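PDB 7L6P: dihydropteroate synthase, which probably catalyses the magnesium-dependent condensation of para-aminobenzoate with 6-hydroxymethyl-7,8-dihydropterin diphosphate to give 7,8-dihydropteroate, the immediate precursor of folates. Local coordinates for residues D169-V174 with S217-E222; Q180-A185 with L223-L228; K205-N210 with G238-R243. All coordinates share one frame; numbering follows the deposited sequence.

How the contacts relate
From the N terminus, helix 170-188 supplies the first half of two contacts: its start enters contact 1 and its later turns contact 2. The chain then runs through strand 195-198 to helix 207-215, whose first turn opens contact 3. Residues 217-222 close contact 1, residues 223-228 directly after them close contact 2, and the end of helix 235-241 closes contact 3. All three loops therefore cross and none nests inside another. Contacts 1 and 2, with centres about 12 Å apart, tie helix 170-188 to the link leading into barrel strand 227-229, and M227 packs on S217 and F220. Contact 3 joins two later helices, touching contact 1 through V170 and H209.

Contact 1 of 3, residues D169-V174 with S217-E222; sequences DVVAEV and SERFLE
F220 lays the far end of its ring, CE2 and CZ, against V174 and V171 at the start of helix 170-188. The closest touch is V174 CG1 to F220 CE2 at 3.6 Å, with the valine branch reaching the ring obliquely and the two side chains crossing at about a right angle. V171 adds its carbonyl O, 3.8 Å from F220 CZ, and its CG1, 4.1 Å from the same carbon. In both valines CG1 lies anti to the backbone N (chi1 170°), which directs this branch to the phenyl group. In the conformer given, one of two deposited and so less certain, R219 brings CD to 3.8 Å from V171 CG1, where the buried patch gives way to the surface. In this TIM barrel of parallel strands the contact joins an outer helix to the 3-10 segment that follows helix 207-215 and leads to strand 227-229. No hydrogen bond spans the pair. The helix start is fixed by D169, the N-cap, whose OD1 accepts from A172 N at 2.8 Å from above the carboxylate plane. E173 OE2 takes D169 N on its anti side at 2.9 Å. H175 and L178, further along helix 170-188, also pack on F220.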
ATOM      1  N   ASP A 169      -5.560 -27.358   7.720  1.00 57.39           N
ATOM      2  CA  ASP A 169      -4.419 -26.710   7.083  1.00 58.12           C
ATOM      3  C   ASP A 169      -4.973 -25.967   5.878  1.00 55.76           C
ATOM      4  O   ASP A 169      -5.212 -26.592   4.835  1.00 55.09           O
ATOM      5  CB  ASP A 169      -3.395 -27.758   6.676  1.00 56.66           C
ATOM      6  CG  ASP A 169      -2.145 -27.161   6.117  1.00 57.66           C
ATOM      7  OD1 ASP A 169      -2.218 -26.183   5.344  1.00 57.64           O
ATOM      8  OD2 ASP A 169      -1.067 -27.700   6.453  1.00 64.61           O
ATOM      9  N   VAL A 170      -5.179 -24.654   6.022  1.00 47.44           N
ATOM     10  CA  VAL A 170      -5.906 -23.919   4.992  1.00 44.89           C
ATOM     11  C   VAL A 170      -5.120 -23.897   3.691  1.00 48.59           C
ATOM     12  O   VAL A 170      -5.705 -23.987   2.604  1.00 47.99           O
ATOM     13  CB  VAL A 170      -6.280 -22.501   5.471  1.00 46.89           C
ATOM     14  CG1 VAL A 170      -5.040 -21.670   5.799  1.00 45.79           C
ATOM     15  CG2 VAL A 170      -7.152 -21.796   4.433  1.00 44.18           C
ATOM     16  N   VAL A 171      -3.789 -23.766   3.770  1.00 49.87           N
ATOM     17  CA  VAL A 171      -2.976 -23.753   2.557  1.00 47.40           C
ATOM     18  C   VAL A 171      -3.072 -25.096   1.844  1.00 50.63           C
ATOM     19  O   VAL A 171      -3.473 -25.166   0.678  1.00 52.35           O
ATOM     20  CB  VAL A 171      -1.519 -23.390   2.889  1.00 52.11           C
ATOM     21  CG1 VAL A 171      -0.614 -23.613   1.675  1.00 51.54           C
ATOM     22  CG2 VAL A 171      -1.426 -21.935   3.378  1.00 48.21           C
ATOM     23  N   ALA A 172      -2.786 -26.188   2.557  1.00 50.07           N
ATOM     24  CA  ALA A 172      -2.811 -27.511   1.928  1.00 52.50           C
ATOM     25  C   ALA A 172      -4.190 -27.840   1.364  1.00 53.38           C
ATOM     26  O   ALA A 172      -4.301 -28.455   0.295  1.00 53.54           O
ATOM     27  CB  ALA A 172      -2.377 -28.581   2.931  1.00 45.63           C
ATOM     28  N   GLU A 173      -5.257 -27.411   2.048  1.00 52.28           N
ATOM     29  CA  GLU A 173      -6.611 -27.747   1.618  1.00 48.71           C
ATOM     30  C   GLU A 173      -7.047 -26.912   0.423  1.00 49.45           C
ATOM     31  O   GLU A 173      -7.776 -27.410  -0.445  1.00 46.94           O
ATOM     32  CB  GLU A 173      -7.581 -27.578   2.780  1.00 48.91           C
ATOM     33  CG  GLU A 173      -7.411 -28.670   3.801  1.00 54.94           C
ATOM     34  CD  GLU A 173      -8.309 -28.505   5.035  1.00 56.09           C
ATOM     35  OE1 GLU A 173      -9.549 -28.362   4.870  1.00 51.20           O
ATOM     36  OE2 GLU A 173      -7.759 -28.537   6.160  1.00 53.75           O
ATOM     37  N   VAL A 174      -6.659 -25.630   0.391  1.00 46.15           N
ATOM     38  CA  VAL A 174      -6.925 -24.802  -0.783  1.00 46.64           C
ATOM     39  C   VAL A 174      -6.121 -25.311  -1.965  1.00 45.04           C
ATOM     40  O   VAL A 174      -6.622 -25.387  -3.092  1.00 45.08           O
ATOM     41  CB  VAL A 174      -6.625 -23.312  -0.492  1.00 46.36           C
ATOM     42  CG1 VAL A 174      -6.665 -22.499  -1.767  1.00 41.33           C
ATOM     43  CG2 VAL A 174      -7.628 -22.738   0.505  1.00 46.25           C
ATOM     44  N   SER A 217       0.814 -17.202  -0.222  1.00 49.55           N
ATOM     45  CA  SER A 217       0.198 -17.368  -1.540  1.00 50.03           C
ATOM     46  C   SER A 217       1.206 -17.697  -2.641  1.00 52.82           C
ATOM     47  O   SER A 217       0.820 -18.264  -3.672  1.00 53.24           O
ATOM     48  CB  SER A 217      -0.573 -16.114  -1.936  1.00 49.23           C
ATOM     49  OG  SER A 217       0.266 -14.988  -1.954  1.00 48.46           O
ATOM     50  N   GLU A 218       2.479 -17.362  -2.459  1.00 53.17           N
ATOM     51  CA  GLU A 218       3.462 -17.725  -3.469  1.00 57.69           C
ATOM     52  C   GLU A 218       3.526 -19.226  -3.681  1.00 56.10           C
ATOM     53  O   GLU A 218       3.916 -19.666  -4.763  1.00 53.55           O
ATOM     54  CB  GLU A 218       4.835 -17.196  -3.078  1.00 57.12           C
ATOM     55  CG  GLU A 218       5.729 -16.882  -4.215  1.00 61.62           C
ATOM     56  CD  GLU A 218       6.879 -16.029  -3.756  1.00 73.41           C
ATOM     57  OE1 GLU A 218       6.753 -15.442  -2.644  1.00 69.66           O
ATOM     58  OE2 GLU A 218       7.887 -15.949  -4.501  1.00 78.73           O
ATOM     59  N   ARG A 219       3.107 -20.009  -2.682  1.00 55.30           N
ATOM     60  CA  ARG A 219       3.068 -21.465  -2.800  0.75 54.91           C
ATOM     61  C   ARG A 219       2.298 -21.914  -4.039  1.00 54.03           C
ATOM     62  O   ARG A 219       2.608 -22.950  -4.626  1.00 55.18           O
ATOM     63  CB  ARG A 219       2.430 -22.038  -1.524  0.75 53.89           C
ATOM     64  CG  ARG A 219       2.592 -23.519  -1.299  0.75 55.90           C
ATOM     65  CD  ARG A 219       1.283 -24.266  -1.528  0.75 53.74           C
ATOM     66  NE  ARG A 219       1.496 -25.708  -1.563  0.75 57.84           N
ATOM     67  CZ  ARG A 219       2.010 -26.365  -2.598  0.75 55.62           C
ATOM     68  NH1 ARG A 219       2.370 -25.735  -3.705  0.75 54.05           N
ATOM     69  NH2 ARG A 219       2.174 -27.681  -2.511  0.75 52.00           N
ATOM     70  N   PHE A 220       1.277 -21.154  -4.440  1.00 54.63           N
ATOM     71  CA  PHE A 220       0.369 -21.580  -5.502  1.00 52.50           C
ATOM     72  C   PHE A 220       0.888 -21.284  -6.908  1.00 57.89           C
ATOM     73  O   PHE A 220       0.253 -21.697  -7.889  1.00 59.30           O
ATOM     74  CB  PHE A 220      -1.011 -20.950  -5.269  1.00 52.95           C
ATOM     75  CG  PHE A 220      -1.642 -21.349  -3.955  1.00 50.42           C
ATOM     76  CD1 PHE A 220      -1.317 -20.684  -2.783  1.00 51.15           C
ATOM     77  CD2 PHE A 220      -2.552 -22.394  -3.887  1.00 50.78           C
ATOM     78  CE1 PHE A 220      -1.906 -21.051  -1.548  1.00 52.91           C
ATOM     79  CE2 PHE A 220      -3.146 -22.762  -2.662  1.00 52.40           C
ATOM     80  CZ  PHE A 220      -2.812 -22.083  -1.489  1.00 49.07           C
ATOM     81  N   LEU A 221       2.017 -20.583  -7.040  1.00 53.97           N
ATOM     82  CA  LEU A 221       2.600 -20.403  -8.362  1.00 56.87           C
ATOM     83  C   LEU A 221       3.064 -21.725  -8.948  1.00 57.22           C
ATOM     84  O   LEU A 221       3.229 -21.827 -10.166  1.00 54.66           O
ATOM     85  CB  LEU A 221       3.791 -19.440  -8.286  1.00 55.63           C
ATOM     86  CG  LEU A 221       3.429 -17.980  -8.049  1.00 59.17           C
ATOM     87  CD1 LEU A 221       4.695 -17.178  -7.927  1.00 52.34           C
ATOM     88  CD2 LEU A 221       2.516 -17.452  -9.152  1.00 55.35           C
ATOM     89  N   GLU A 222       3.270 -22.737  -8.102  1.00 57.02           N
ATOM     90  CA  GLU A 222       3.683 -24.048  -8.594  1.00 57.38           C
ATOM     91  C   GLU A 222       2.585 -24.696  -9.426  1.00 54.52           C
ATOM     92  O   GLU A 222       2.861 -25.616 -10.184  1.00 57.13           O
ATOM     93  CB  GLU A 222       4.115 -24.949  -7.443  1.00 57.21           C
TER

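Contact 2 of 3, residues Q180-A185 with L223-L228; sequences QRLFAA and LGVPML
Chi1 of -72° at L182 sets CG beside the backbone N and anti to the carbonyl carbon, and chi2 of 162° then spreads the two methyls over different residues of the 223-228 segment. CD1 goes to L223, where it meets CB at 4.1 Å; CD2 goes to V225, where it lies 4.2 Å from CG1. One leucine thus spans both sides of G224, whose positive phi turns the chain between the two apolar residues. L223 has the same chi1 arrangement as L182, and the two side chains cross obliquely: L182 CD1 lies against the flank of L223, nearest to CB but with both methyls hardly farther off. All three CB atoms point toward the opposing segment, yet the approaches are ordinary van der Waals distances and no polar atom takes part across them. On the helix next to L182, R181 NH1 donates to Q180 OE1 at 3.2 Å, the oxygen lying close to the guanidinium plane, while R181 NE is bound by the carbonyl O of G132. The contact packs helix 170-188 against the chain entering strand 227-229 of the TIM barrel. L182 also rests on L151 of strand 149-152, and L223 and V225 both touch I197 of strand 195-198. P226 and L228 hydrogen-bond through their backbones to I197, whereas M227 pairs with R266 just before strand 267-270.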
ATOM      1  N   GLN A 180      -7.547 -30.239  -7.907  1.00 47.36           N
ATOM      2  CA  GLN A 180      -8.605 -31.113  -8.403  1.00 48.91           C
ATOM      3  C   GLN A 180      -9.517 -30.411  -9.388  1.00 47.84           C
ATOM      4  O   GLN A 180      -9.964 -31.031 -10.356  1.00 53.36           O
ATOM      5  CB  GLN A 180      -9.421 -31.672  -7.232  1.00 47.55           C
ATOM      6  CG  GLN A 180     -10.262 -32.856  -7.574  1.00 48.66           C
ATOM      7  CD  GLN A 180     -11.634 -32.476  -8.075  1.00 51.58           C
ATOM      8  OE1 GLN A 180     -12.083 -31.351  -7.894  1.00 54.06           O
ATOM      9  NE2 GLN A 180     -12.311 -33.416  -8.733  1.00 54.91           N
ATOM     10  N   ARG A 181      -9.761 -29.124  -9.195  1.00 48.37           N
ATOM     11  CA  ARG A 181     -10.527 -28.352 -10.167  1.00 47.63           C
ATOM     12  C   ARG A 181      -9.749 -28.192 -11.469  1.00 49.72           C
ATOM     13  O   ARG A 181     -10.340 -28.225 -12.553  1.00 50.72           O
ATOM     14  CB  ARG A 181     -10.889 -26.979  -9.584  1.00 47.36           C
ATOM     15  CG  ARG A 181     -11.651 -27.015  -8.275  1.00 46.99           C
ATOM     16  CD  ARG A 181     -12.804 -28.003  -8.323  1.00 44.26           C
ATOM     17  NE  ARG A 181     -13.719 -27.726  -9.425  1.00 47.26           N
ATOM     18  CZ  ARG A 181     -14.446 -28.658 -10.038  1.00 48.76           C
ATOM     19  NH1 ARG A 181     -14.396 -29.928  -9.670  1.00 42.02           N
ATOM     20  NH2 ARG A 181     -15.233 -28.308 -11.054  1.00 46.29           N
ATOM     21  N   LEU A 182      -8.427 -27.997 -11.385  1.00 50.71           N
ATOM     22  CA  LEU A 182      -7.623 -27.921 -12.603  1.00 49.55           C
ATOM     23  C   LEU A 182      -7.648 -29.245 -13.357  1.00 55.20           C
ATOM     24  O   LEU A 182      -7.837 -29.263 -14.578  1.00 56.77           O
ATOM     25  CB  LEU A 182      -6.182 -27.508 -12.278  1.00 50.37           C
ATOM     26  CG  LEU A 182      -5.931 -26.037 -11.857  1.00 54.99           C
ATOM     27  CD1 LEU A 182      -4.584 -25.868 -11.148  1.00 51.00           C
ATOM     28  CD2 LEU A 182      -6.005 -25.094 -13.051  1.00 52.56           C
ATOM     29  N   PHE A 183      -7.508 -30.371 -12.645  1.00 54.58           N
ATOM     30  CA  PHE A 183      -7.578 -31.667 -13.319  1.00 54.05           C
ATOM     31  C   PHE A 183      -8.947 -31.906 -13.934  1.00 54.22           C
ATOM     32  O   PHE A 183      -9.045 -32.406 -15.058  1.00 52.94           O
ATOM     33  CB  PHE A 183      -7.227 -32.819 -12.387  1.00 50.19           C
ATOM     34  CG  PHE A 183      -7.337 -34.160 -13.057  1.00 54.15           C
ATOM     35  CD1 PHE A 183      -6.312 -34.618 -13.875  1.00 52.69           C
ATOM     36  CD2 PHE A 183      -8.464 -34.955 -12.885  1.00 53.38           C
ATOM     37  CE1 PHE A 183      -6.400 -35.837 -14.520  1.00 54.02           C
ATOM     38  CE2 PHE A 183      -8.574 -36.162 -13.509  1.00 57.67           C
ATOM     39  CZ  PHE A 183      -7.526 -36.626 -14.341  1.00 58.86           C
ATOM     40  N   ALA A 184     -10.018 -31.598 -13.201  1.00 53.60           N
ATOM     41  CA  ALA A 184     -11.347 -31.770 -13.775  1.00 52.69           C
ATOM     42  C   ALA A 184     -11.513 -30.887 -15.007  1.00 56.70           C
ATOM     43  O   ALA A 184     -12.061 -31.324 -16.026  1.00 58.24           O
ATOM     44  CB  ALA A 184     -12.421 -31.461 -12.727  1.00 49.81           C
ATOM     45  N   ALA A 185     -11.018 -29.648 -14.946  1.00 55.69           N
ATOM     46  CA  ALA A 185     -11.029 -28.803 -16.135  1.00 55.87           C
ATOM     47  C   ALA A 185     -10.184 -29.419 -17.245  1.00 57.76           C
ATOM     48  O   ALA A 185     -10.576 -29.405 -18.419  1.00 58.05           O
ATOM     49  CB  ALA A 185     -10.532 -27.406 -15.786  1.00 52.08           C
ATOM     50  N   LEU A 223       1.325 -24.302  -9.240  1.00 58.42           N
ATOM     51  CA  LEU A 223       0.269 -24.797 -10.126  1.00 56.03           C
ATOM     52  C   LEU A 223       0.477 -24.373 -11.582  1.00 55.14           C
ATOM     53  O   LEU A 223      -0.135 -24.964 -12.470  1.00 60.22           O
ATOM     54  CB  LEU A 223      -1.107 -24.343  -9.624  1.00 48.68           C
ATOM     55  CG  LEU A 223      -1.380 -24.972  -8.262  1.00 52.89           C
ATOM     56  CD1 LEU A 223      -2.667 -24.458  -7.558  1.00 51.10           C
ATOM     57  CD2 LEU A 223      -1.405 -26.481  -8.434  1.00 51.07           C
ATOM     58  N   GLY A 224       1.294 -23.355 -11.848  1.00 55.22           N
ATOM     59  CA  GLY A 224       1.613 -22.984 -13.211  1.00 51.74           C
ATOM     60  C   GLY A 224       0.557 -22.210 -13.969  1.00 57.18           C
ATOM     61  O   GLY A 224       0.612 -22.173 -15.198  1.00 62.43           O
ATOM     62  N   VAL A 225      -0.405 -21.592 -13.289  1.00 55.95           N
ATOM     63  CA  VAL A 225      -1.434 -20.780 -13.936  1.00 49.64           C
ATOM     64  C   VAL A 225      -1.448 -19.419 -13.257  1.00 54.90           C
ATOM     65  O   VAL A 225      -1.071 -19.298 -12.082  1.00 55.15           O
ATOM     66  CB  VAL A 225      -2.835 -21.440 -13.839  1.00 52.08           C
ATOM     67  CG1 VAL A 225      -2.904 -22.709 -14.651  1.00 56.51           C
ATOM     68  CG2 VAL A 225      -3.162 -21.724 -12.406  1.00 48.57           C
ATOM     69  N   PRO A 226      -1.912 -18.383 -13.954  1.00 50.40           N
ATOM     70  CA  PRO A 226      -2.004 -17.062 -13.325  1.00 53.00           C
ATOM     71  C   PRO A 226      -2.931 -17.077 -12.114  1.00 55.28           C
ATOM     72  O   PRO A 226      -3.926 -17.812 -12.061  1.00 51.06           O
ATOM     73  CB  PRO A 226      -2.561 -16.168 -14.442  1.00 47.56           C
ATOM     74  CG  PRO A 226      -2.161 -16.866 -15.719  1.00 54.42           C
ATOM     75  CD  PRO A 226      -2.228 -18.344 -15.393  1.00 53.97           C
ATOM     76  N   MET A 227      -2.583 -16.244 -11.137  1.00 51.33           N
ATOM     77  CA  MET A 227      -3.290 -16.156  -9.879  1.00 50.23           C
ATOM     78  C   MET A 227      -3.953 -14.793  -9.774  1.00 51.46           C
ATOM     79  O   MET A 227      -3.290 -13.759  -9.917  1.00 50.56           O
ATOM     80  CB  MET A 227      -2.345 -16.379  -8.700  1.00 50.02           C
ATOM     81  CG  MET A 227      -3.068 -16.400  -7.340  1.00 48.43           C
ATOM     82  SD  MET A 227      -2.053 -17.136  -6.049  1.00 47.98           S
ATOM     83  CE  MET A 227      -0.539 -16.156  -6.276  1.00 48.52           C
ATOM     84  N   LEU A 228      -5.252 -14.799  -9.510  1.00 49.29           N
ATOM     85  CA  LEU A 228      -6.025 -13.597  -9.308  1.00 50.06           C
ATOM     86  C   LEU A 228      -6.305 -13.441  -7.819  1.00 55.84           C
ATOM     87  O   LEU A 228      -6.689 -14.409  -7.143  1.00 52.58           O
ATOM     88  CB  LEU A 228      -7.327 -13.678 -10.109  1.00 52.37           C
ATOM     89  CG  LEU A 228      -8.323 -12.514 -10.023  1.00 56.49           C
ATOM     90  CD1 LEU A 228      -9.122 -12.395 -11.328  1.00 57.24           C
ATOM     91  CD2 LEU A 228      -9.269 -12.706  -8.843  1.00 54.61           C
TER

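Contact 3 of 3, residues K205-N210 with G238-R243; sequences KTTAHN and GELTGR
T207 and E239 meet through a hydrogen bond, T207 OG1 donating to E239 OE1 at 2.5 Å, a short spacing whose exact length should not be pressed. The hydroxyl reaches the oxygen from above the carboxylate plane, about 45° out of it. E239 is able to bridge the gap because its chain is extended, CG anti to the backbone N (chi1 -179°), while T207 holds OG1 beside its own backbone N. A water ties the same two residues together a second time: it accepts from T207 N at 2.9 Å and donates to E239 OE1 at 2.9 Å. E239 OE1 also forms a salt bridge with R235, one turn earlier on the same helix, so this one oxygen gathers a hydroxyl, a water and a guanidinium, and the arginine would be expected to stabilise its negative charge. The apolar part of the contact lies on the other branch of T207. CG2 packs on L240 at 3.7 Å from CG, the two side chains sliding past each other in opposite directions.

In this TIM barrel the start of helix 207-215, before strand 227-229, meets the last turn of the short helix 235-241, in the link toward helix 250-262. Capping fixes the first of these ends. T206 and H209 form a capping box, in which T206 OG1 accepts from H209 N at 3.0 Å and H209 ND1 accepts from T206 N at 3.0 Å, the latter well out of the imidazole plane. The H209 ring also meets Y167 edge-to-face. Beyond the other end, G242 leaves the helix with positive phi, and R243 makes a salt bridge to D278 of the second subunit, where L240 also packs on A285 of that subunit.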
ATOM      1  N   LYS A 205     -13.736 -18.290   4.978  1.00 57.00           N
ATOM      2  CA  LYS A 205     -12.441 -18.090   5.613  1.00 54.23           C
ATOM      3  C   LYS A 205     -12.521 -17.023   6.692  1.00 50.28           C
ATOM      4  O   LYS A 205     -13.101 -15.956   6.482  1.00 52.58           O
ATOM      5  CB  LYS A 205     -11.385 -17.688   4.576  1.00 53.85           C
ATOM      6  CG  LYS A 205     -10.939 -18.841   3.701  1.00 53.30           C
ATOM      7  CD  LYS A 205     -10.654 -18.372   2.285  1.00 54.42           C
ATOM      8  CE  LYS A 205     -10.551 -19.552   1.329  1.00 51.01           C
ATOM      9  NZ  LYS A 205     -11.513 -19.428   0.199  1.00 49.45           N
ATOM     10  N   THR A 206     -11.908 -17.306   7.836  1.00 48.95           N
ATOM     11  CA  THR A 206     -11.718 -16.271   8.835  1.00 47.42           C
ATOM     12  C   THR A 206     -10.658 -15.272   8.376  1.00 51.74           C
ATOM     13  O   THR A 206      -9.944 -15.479   7.379  1.00 49.13           O
ATOM     14  CB  THR A 206     -11.273 -16.871  10.169  1.00 49.75           C
ATOM     15  OG1 THR A 206      -9.965 -17.455  10.008  1.00 50.79           O
ATOM     16  CG2 THR A 206     -12.261 -17.871  10.699  1.00 43.38           C
ATOM     17  N   THR A 207     -10.538 -14.170   9.124  1.00 48.76           N
ATOM     18  CA  THR A 207      -9.441 -13.250   8.836  1.00 47.71           C
ATOM     19  C   THR A 207      -8.098 -13.960   8.966  1.00 47.13           C
ATOM     20  O   THR A 207      -7.193 -13.740   8.154  1.00 48.05           O
ATOM     21  CB  THR A 207      -9.497 -12.031   9.754  1.00 49.39           C
ATOM     22  OG1 THR A 207     -10.704 -11.308   9.509  1.00 50.26           O
ATOM     23  CG2 THR A 207      -8.288 -11.120   9.522  1.00 47.45           C
ATOM     24  N   ALA A 208      -7.968 -14.851   9.951  1.00 48.46           N
ATOM     25  CA  ALA A 208      -6.727 -15.602  10.135  1.00 47.66           C
ATOM     26  C   ALA A 208      -6.439 -16.482   8.926  1.00 45.68           C
ATOM     27  O   ALA A 208      -5.302 -16.541   8.451  1.00 47.11           O
ATOM     28  CB  ALA A 208      -6.800 -16.450  11.411  1.00 46.83           C
ATOM     29  N   HIS A 209      -7.458 -17.192   8.427  1.00 47.63           N
ATOM     30  CA  HIS A 209      -7.279 -18.000   7.227  1.00 48.37           C
ATOM     31  C   HIS A 209      -6.822 -17.130   6.069  1.00 50.65           C
ATOM     32  O   HIS A 209      -5.935 -17.530   5.297  1.00 52.16           O
ATOM     33  CB  HIS A 209      -8.575 -18.728   6.859  1.00 47.50           C
ATOM     34  CG  HIS A 209      -9.072 -19.656   7.924  1.00 46.55           C
ATOM     35  ND1 HIS A 209     -10.416 -19.871   8.155  1.00 51.46           N
ATOM     36  CD2 HIS A 209      -8.410 -20.411   8.831  1.00 46.14           C
ATOM     37  CE1 HIS A 209     -10.559 -20.733   9.147  1.00 51.37           C
ATOM     38  NE2 HIS A 209      -9.356 -21.074   9.578  1.00 50.71           N
ATOM     39  N   ASN A 210      -7.425 -15.940   5.922  1.00 48.74           N
ATOM     40  CA  ASN A 210      -7.072 -15.057   4.814  1.00 47.60           C
ATOM     41  C   ASN A 210      -5.613 -14.622   4.897  1.00 47.23           C
ATOM     42  O   ASN A 210      -4.912 -14.585   3.879  1.00 46.99           O
ATOM     43  CB  ASN A 210      -7.977 -13.825   4.786  1.00 46.98           C
ATOM     44  CG  ASN A 210      -9.332 -14.121   4.200  1.00 52.17           C
ATOM     45  OD1 ASN A 210      -9.487 -15.002   3.343  1.00 51.53           O
ATOM     46  ND2 ASN A 210     -10.325 -13.355   4.623  1.00 50.20           N
ATOM     47  N   GLY A 238     -11.588  -4.879   7.414  1.00 52.21           N
ATOM     48  CA  GLY A 238     -12.195  -4.091   8.471  1.00 55.30           C
ATOM     49  C   GLY A 238     -11.869  -4.646   9.844  1.00 52.55           C
ATOM     50  O   GLY A 238     -11.638  -3.893  10.791  1.00 53.07           O
ATOM     51  N   GLU A 239     -11.804  -5.969   9.960  1.00 53.28           N
ATOM     52  CA  GLU A 239     -11.450  -6.573  11.237  1.00 54.76           C
ATOM     53  C   GLU A 239     -10.013  -6.241  11.611  1.00 51.79           C
ATOM     54  O   GLU A 239      -9.716  -5.974  12.780  1.00 53.92           O
ATOM     55  CB  GLU A 239     -11.689  -8.080  11.184  1.00 52.31           C
ATOM     56  CG  GLU A 239     -11.386  -8.834  12.464  1.00 51.05           C
ATOM     57  CD  GLU A 239     -12.031 -10.224  12.471  1.00 51.76           C
ATOM     58  OE1 GLU A 239     -12.340 -10.736  11.367  1.00 52.21           O
ATOM     59  OE2 GLU A 239     -12.256 -10.786  13.576  1.00 51.58           O
ATOM     60  N   LEU A 240      -9.114  -6.235  10.636  1.00 52.34           N
ATOM     61  CA  LEU A 240      -7.714  -5.922  10.923  1.00 51.14           C
ATOM     62  C   LEU A 240      -7.509  -4.452  11.296  1.00 54.21           C
ATOM     63  O   LEU A 240      -6.667  -4.138  12.151  1.00 53.46           O
ATOM     64  CB  LEU A 240      -6.859  -6.310   9.714  1.00 50.94           C
ATOM     65  CG  LEU A 240      -6.659  -7.822   9.576  1.00 48.20           C
ATOM     66  CD1 LEU A 240      -6.154  -8.210   8.198  1.00 46.87           C
ATOM     67  CD2 LEU A 240      -5.675  -8.297  10.618  1.00 46.15           C
ATOM     68  N   THR A 241      -8.285  -3.542  10.697  1.00 54.85           N
ATOM     69  CA  THR A 241      -8.110  -2.105  10.889  1.00 51.87           C
ATOM     70  C   THR A 241      -9.133  -1.452  11.816  1.00 54.98           C
ATOM     71  O   THR A 241      -8.876  -0.344  12.314  1.00 58.79           O
ATOM     72  CB  THR A 241      -8.201  -1.392   9.536  1.00 55.04           C
ATOM     73  OG1 THR A 241      -9.483  -1.677   8.950  1.00 57.22           O
ATOM     74  CG2 THR A 241      -7.095  -1.849   8.600  1.00 50.83           C
ATOM     75  N   GLY A 242     -10.250  -2.104  12.110  1.00 55.01           N
ATOM     76  CA  GLY A 242     -11.291  -1.449  12.871  1.00 49.60           C
ATOM     77  C   GLY A 242     -12.264  -0.630  12.053  1.00 51.20           C
ATOM     78  O   GLY A 242     -13.092   0.061  12.639  1.00 53.04           O
ATOM     79  N   ARG A 243     -12.258  -0.753  10.723  1.00 58.83           N
ATOM     80  CA  ARG A 243     -13.122   0.046   9.851  1.00 61.53           C
ATOM     81  C   ARG A 243     -14.412  -0.688   9.528  1.00 59.36           C
ATOM     82  O   ARG A 243     -14.411  -1.635   8.733  1.00 57.60           O
ATOM     83  CB  ARG A 243     -12.425   0.392   8.543  1.00 58.55           C
ATOM     84  CG  ARG A 243     -11.077   0.975   8.712  1.00 61.55           C
ATOM     85  CD  ARG A 243     -11.149   2.436   9.032  1.00 59.45           C
ATOM     86  NE  ARG A 243      -9.797   2.922   9.266  1.00 58.51           N
ATOM     87  CZ  ARG A 243      -9.495   4.010   9.954  1.00 60.11           C
ATOM     88  NH1 ARG A 243     -10.436   4.794  10.460  1.00 55.72           N
ATOM     89  NH2 ARG A 243      -8.211   4.323  10.132  1.00 62.64           N
TER
HETATM   90  O   HOH W   1     -12.744 -13.589  10.864  1.00 49.57           O